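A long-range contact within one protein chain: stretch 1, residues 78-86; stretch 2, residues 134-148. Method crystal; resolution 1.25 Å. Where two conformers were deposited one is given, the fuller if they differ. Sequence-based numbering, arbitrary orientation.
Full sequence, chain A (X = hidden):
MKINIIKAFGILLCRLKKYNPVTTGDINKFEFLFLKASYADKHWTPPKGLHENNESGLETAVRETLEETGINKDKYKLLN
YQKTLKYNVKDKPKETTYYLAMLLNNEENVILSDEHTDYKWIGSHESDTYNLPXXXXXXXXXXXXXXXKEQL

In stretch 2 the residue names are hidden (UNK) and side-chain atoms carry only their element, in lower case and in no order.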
# COMPACT_ATOMS: atom_id res chain seq x y z
N LEU A 78 2.69 -4.67 12.24
CA LEU A 78 1.31 -4.43 11.88
C LEU A 78 0.69 -3.51 12.91
O LEU A 78 0.77 -3.75 14.11
CB LEU A 78 0.53 -5.74 11.77
CG LEU A 78 0.90 -6.65 10.59
CD1 LEU A 78 0.38 -8.06 10.81
CD2 LEU A 78 0.36 -6.08 9.29
N LEU A 79 0.09 -2.43 12.43
CA LEU A 79 -0.53 -1.45 13.32
C LEU A 79 -2.04 -1.58 13.31
O LEU A 79 -2.63 -2.20 12.42
CB LEU A 79 -0.12 -0.03 12.93
CG LEU A 79 1.39 0.19 12.91
CD1 LEU A 79 1.71 1.61 12.47
CD2 LEU A 79 2.02 -0.10 14.28
N ASN A 80 -2.67 -0.98 14.31
CA ASN A 80 -4.11 -1.11 14.48
C ASN A 80 -4.91 -0.13 13.62
O ASN A 80 -5.73 0.64 14.13
CB ASN A 80 -4.46 -0.92 15.95
CG ASN A 80 -5.89 -1.23 16.23
OD1 ASN A 80 -6.45 -2.15 15.63
ND2 ASN A 80 -6.51 -0.44 17.10
N TYR A 81 -4.67 -0.15 12.32
CA TYR A 81 -5.38 0.71 11.39
C TYR A 81 -5.66 -0.06 10.12
O TYR A 81 -4.76 -0.67 9.54
CB TYR A 81 -4.58 1.98 11.07
CG TYR A 81 -5.27 2.88 10.07
CD1 TYR A 81 -5.12 2.66 8.70
CD2 TYR A 81 -6.07 3.92 10.48
CE1 TYR A 81 -5.77 3.46 7.77
CE2 TYR A 81 -6.72 4.73 9.56
CZ TYR A 81 -6.56 4.49 8.21
OH TYR A 81 -7.20 5.29 7.28
N GLN A 82 -6.91 -0.02 9.67
CA GLN A 82 -7.26 -0.57 8.36
C GLN A 82 -8.35 0.28 7.74
O GLN A 82 -9.11 0.94 8.45
CB GLN A 82 -7.73 -2.02 8.48
CG GLN A 82 -9.03 -2.16 9.25
CD GLN A 82 -9.58 -3.57 9.23
OE1 GLN A 82 -10.62 -3.83 8.61
NE2 GLN A 82 -8.90 -4.48 9.91
N LYS A 83 -8.42 0.26 6.42
CA LYS A 83 -9.50 0.95 5.74
C LYS A 83 -9.85 0.22 4.47
O LYS A 83 -8.97 -0.23 3.73
CB LYS A 83 -9.15 2.41 5.43
CG LYS A 83 -10.37 3.21 4.93
CD LYS A 83 -10.08 4.69 4.69
CE LYS A 83 -11.37 5.40 4.29
NZ LYS A 83 -11.18 6.86 4.04
N THR A 84 -11.15 0.13 4.21
CA THR A 84 -11.66 -0.46 2.99
C THR A 84 -12.10 0.66 2.05
O THR A 84 -12.88 1.54 2.43
CB THR A 84 -12.80 -1.42 3.28
OG1 THR A 84 -12.31 -2.48 4.11
CG2 THR A 84 -13.33 -2.02 2.02
N LEU A 85 -11.58 0.64 0.84
CA LEU A 85 -11.94 1.58 -0.21
C LEU A 85 -12.80 0.88 -1.23
O LEU A 85 -12.43 -0.15 -1.74
CB LEU A 85 -10.68 2.12 -0.90
CG LEU A 85 -9.58 2.70 -0.03
CD1 LEU A 85 -8.45 3.23 -0.88
CD2 LEU A 85 -10.13 3.78 0.88
N LYS A 86 -13.95 1.46 -1.53
CA LYS A 86 -14.79 0.94 -2.60
C LYS A 86 -14.81 1.93 -3.74
O LYS A 86 -15.06 3.12 -3.54
CB LYS A 86 -16.21 0.65 -2.11
CG LYS A 86 -17.06 0.11 -3.24
CD LYS A 86 -18.34 -0.50 -2.77
CE LYS A 86 -19.03 -1.22 -3.92
NZ LYS A 86 -20.29 -1.85 -3.48
N UNK A 134 -8.75 10.06 -5.15
CA UNK A 134 -9.08 10.66 -3.86
C UNK A 134 -9.10 9.63 -2.74
O UNK A 134 -8.64 9.91 -1.64
o UNK A 134 -12.73 12.83 -4.31
c UNK A 134 -11.74 13.29 -4.92
o UNK A 134 -11.81 14.26 -5.69
c UNK A 134 -10.43 11.37 -3.92
c UNK A 134 -10.38 12.64 -4.73
N UNK A 135 -9.63 8.45 -3.02
CA UNK A 135 -9.70 7.40 -2.00
C UNK A 135 -8.33 7.07 -1.39
O UNK A 135 -8.18 6.97 -0.16
c UNK A 135 -10.33 6.13 -2.59
o UNK A 135 -9.64 5.70 -3.75
N UNK A 136 -7.34 6.93 -2.26
CA UNK A 136 -5.98 6.61 -1.83
C UNK A 136 -5.28 7.79 -1.18
O UNK A 136 -4.59 7.63 -0.16
c UNK A 136 -5.16 4.62 -3.30
c UNK A 136 -4.25 4.30 -4.46
c UNK A 136 -4.75 3.83 -2.06
c UNK A 136 -5.14 6.11 -3.01
N UNK A 137 -5.45 8.97 -1.77
CA UNK A 137 -4.86 10.17 -1.20
C UNK A 137 -5.34 10.36 0.25
O UNK A 137 -4.57 10.62 1.21
c UNK A 137 -5.20 11.38 -2.05
N UNK A 138 -6.65 10.19 0.40
CA UNK A 138 -7.27 10.38 1.69
C UNK A 138 -6.84 9.28 2.65
O UNK A 138 -6.62 9.56 3.83
c UNK A 138 -8.79 10.41 1.56
o UNK A 138 -8.47 12.58 0.64
c UNK A 138 -9.27 11.64 0.82
o UNK A 138 -10.45 11.67 0.42
N UNK A 139 -6.67 8.05 2.15
CA UNK A 139 -6.12 6.98 2.97
C UNK A 139 -4.78 7.41 3.56
O UNK A 139 -4.53 7.19 4.75
c UNK A 139 -4.92 3.46 1.78
c UNK A 139 -6.06 3.96 3.96
c UNK A 139 -5.24 4.54 2.81
c UNK A 139 -5.95 5.71 2.14
N UNK A 140 -3.91 7.99 2.74
CA UNK A 140 -2.60 8.37 3.27
C UNK A 140 -2.72 9.44 4.36
O UNK A 140 -2.05 9.37 5.42
c UNK A 140 -1.13 6.50 1.55
c UNK A 140 -1.44 7.89 1.03
c UNK A 140 -0.33 8.40 0.12
c UNK A 140 -1.67 8.87 2.17
N UNK A 141 -3.57 10.44 4.13
CA UNK A 141 -3.73 11.47 5.15
C UNK A 141 -4.30 10.92 6.46
O UNK A 141 -3.84 11.27 7.56
c UNK A 141 -3.96 13.47 3.59
c UNK A 141 -4.62 12.60 4.63
n UNK A 141 -3.92 16.10 5.08
c UNK A 141 -4.83 14.67 3.26
c UNK A 141 -5.14 15.48 4.51
N UNK A 142 -5.29 10.06 6.35
CA UNK A 142 -5.91 9.48 7.54
C UNK A 142 -4.95 8.54 8.28
O UNK A 142 -4.92 8.52 9.53
c UNK A 142 -9.52 9.22 6.05
o UNK A 142 -9.74 8.00 6.19
c UNK A 142 -7.22 8.79 7.14
o UNK A 142 -10.34 9.99 5.49
c UNK A 142 -8.22 9.81 6.56
N UNK A 143 -4.13 7.80 7.54
CA UNK A 143 -3.12 6.96 8.17
C UNK A 143 -2.12 7.82 8.93
O UNK A 143 -1.71 7.48 10.03
c UNK A 143 -2.41 6.10 7.13
N UNK A 144 -1.73 8.95 8.34
CA UNK A 144 -0.81 9.83 9.06
C UNK A 144 -1.44 10.40 10.33
O UNK A 144 -0.77 10.54 11.36
o UNK A 144 2.70 11.39 6.36
c UNK A 144 1.47 11.56 6.49
c UNK A 144 0.65 10.46 7.11
c UNK A 144 -0.32 10.96 8.15
o UNK A 144 0.90 12.61 6.15
N UNK A 145 -2.74 10.69 10.26
CA UNK A 145 -3.48 11.10 11.46
C UNK A 145 -3.42 10.01 12.54
O UNK A 145 -3.18 10.31 13.72
o UNK A 145 -6.86 13.06 10.25
c UNK A 145 -4.92 11.41 11.08
o UNK A 145 -7.66 13.54 12.24
c UNK A 145 -6.82 12.98 11.49
c UNK A 145 -5.71 12.17 12.12
N UNK A 146 -3.64 8.76 12.15
CA UNK A 146 -3.53 7.66 13.11
C UNK A 146 -2.13 7.57 13.71
O UNK A 146 -1.97 7.41 14.93
c UNK A 146 -3.57 5.13 13.29
c UNK A 146 -2.38 4.46 13.11
c UNK A 146 -4.13 3.57 15.04
c UNK A 146 -2.05 3.36 13.89
c UNK A 146 -4.45 4.67 14.27
c UNK A 146 -2.93 2.91 14.85
c UNK A 146 -3.91 6.33 12.45
N UNK A 147 -1.11 7.68 12.85
CA UNK A 147 0.27 7.53 13.28
C UNK A 147 0.72 8.60 14.27
O UNK A 147 1.69 8.42 15.00
c UNK A 147 1.20 7.52 12.07
c UNK A 147 1.68 6.54 9.81
c UNK A 147 1.13 6.26 11.20
c UNK A 147 1.90 5.12 11.86
N UNK A 148 0.01 9.73 14.28
CA UNK A 148 0.37 10.82 15.17
C UNK A 148 -0.38 10.79 16.50
O UNK A 148 -0.22 11.68 17.33
c UNK A 148 1.33 12.52 13.56
c UNK A 148 0.15 12.15 14.45
o UNK A 148 2.30 13.11 14.03
n UNK A 148 1.25 12.17 12.28
O HOH W 1 -9.45 6.43 7.97
O HOH W 2 -10.42 7.06 1.41

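Position 134 opens the helix with three side-chain carbons, the third carrying two oxygens, and lies out of reach of the strand: Glu 134. At 135 one carbon near Leu 85 bears one oxygen, which defines Ser 135; its CB lies 3.9 Å from Leu 85 CD1. Position 136 has four carbons forked at the second. Its CA-to-CB bond points away, yet its end comes nearer to the strand, at Leu 85, and the residue is Leu 136, with CD2 3.9 Å from Leu 85 CD1.

A single carbon, remote from the strand, makes 137 Ala 137. At 138, two carbons, the second carrying two oxygens, with no close contact to stretch 1, identify Asp 138. Position 139 again has four carbons forked at the second, touching Lys 83 and Tyr 81, and fits Leu 139, whose CD1 packs 3.8 Å from Lys 83 CB and, near the plane of the tyrosine ring, 3.9 Å from Tyr 81 CE1. At 140 the same forked set appears on a CA-to-CB bond that points away: Leu 140. At 141, four carbons in a row end in a nitrogen, and the CA-to-CB bond points away from the strand: Lys 141.

At 142, three carbons end in two oxygens, one of them close to Lys 83 NZ. This is Glu 142; Lys 83 NZ and Glu 142 OE1 form a hydrogen-bonded salt bridge at 2.8 Å. Position 143 has one carbon, near the Tyr 81 ring. It is Ala 143, whose CA lies over one face of that ring and whose CB is 4.3 Å from Tyr 81 CE1. Positions 144 and 145 each show three carbons, the third with two oxygens, and neither touches the strand: Glu 144 and Glu 145.

One carbon followed by a six-carbon ring at 146, against Leu 79, Asn 80 and Tyr 81, is Phe 146. Tyr 81 CB lies over its face, 3.9 Å from the ring centroid in a CH-pi contact, while the two rings meet obliquely, with planes at 45°. At 147, four carbons forked at the second approach Leu 79; this is Leu 147, whose CD2 meets Leu 79 CD1 at 3.6 Å. Position 148 has two carbons, the second with one oxygen and one nitrogen, beyond reach of stretch 1; Asn 148 returns ND2 to Glu 144 O at 2.8 Å.

The helix runs nearly antiparallel to strand 81-86, at 166°. Strand alternation directs Tyr 81, Lys 83 and Leu 85 toward it. Apolar packing is joined by the salt bridge and two waters: one links Tyr 81 OH to Glu 142 OE1, the other Lys 83 NZ to Ser 135 O.

Stretch 2 134-148: ESLADLLKEAEEFLN
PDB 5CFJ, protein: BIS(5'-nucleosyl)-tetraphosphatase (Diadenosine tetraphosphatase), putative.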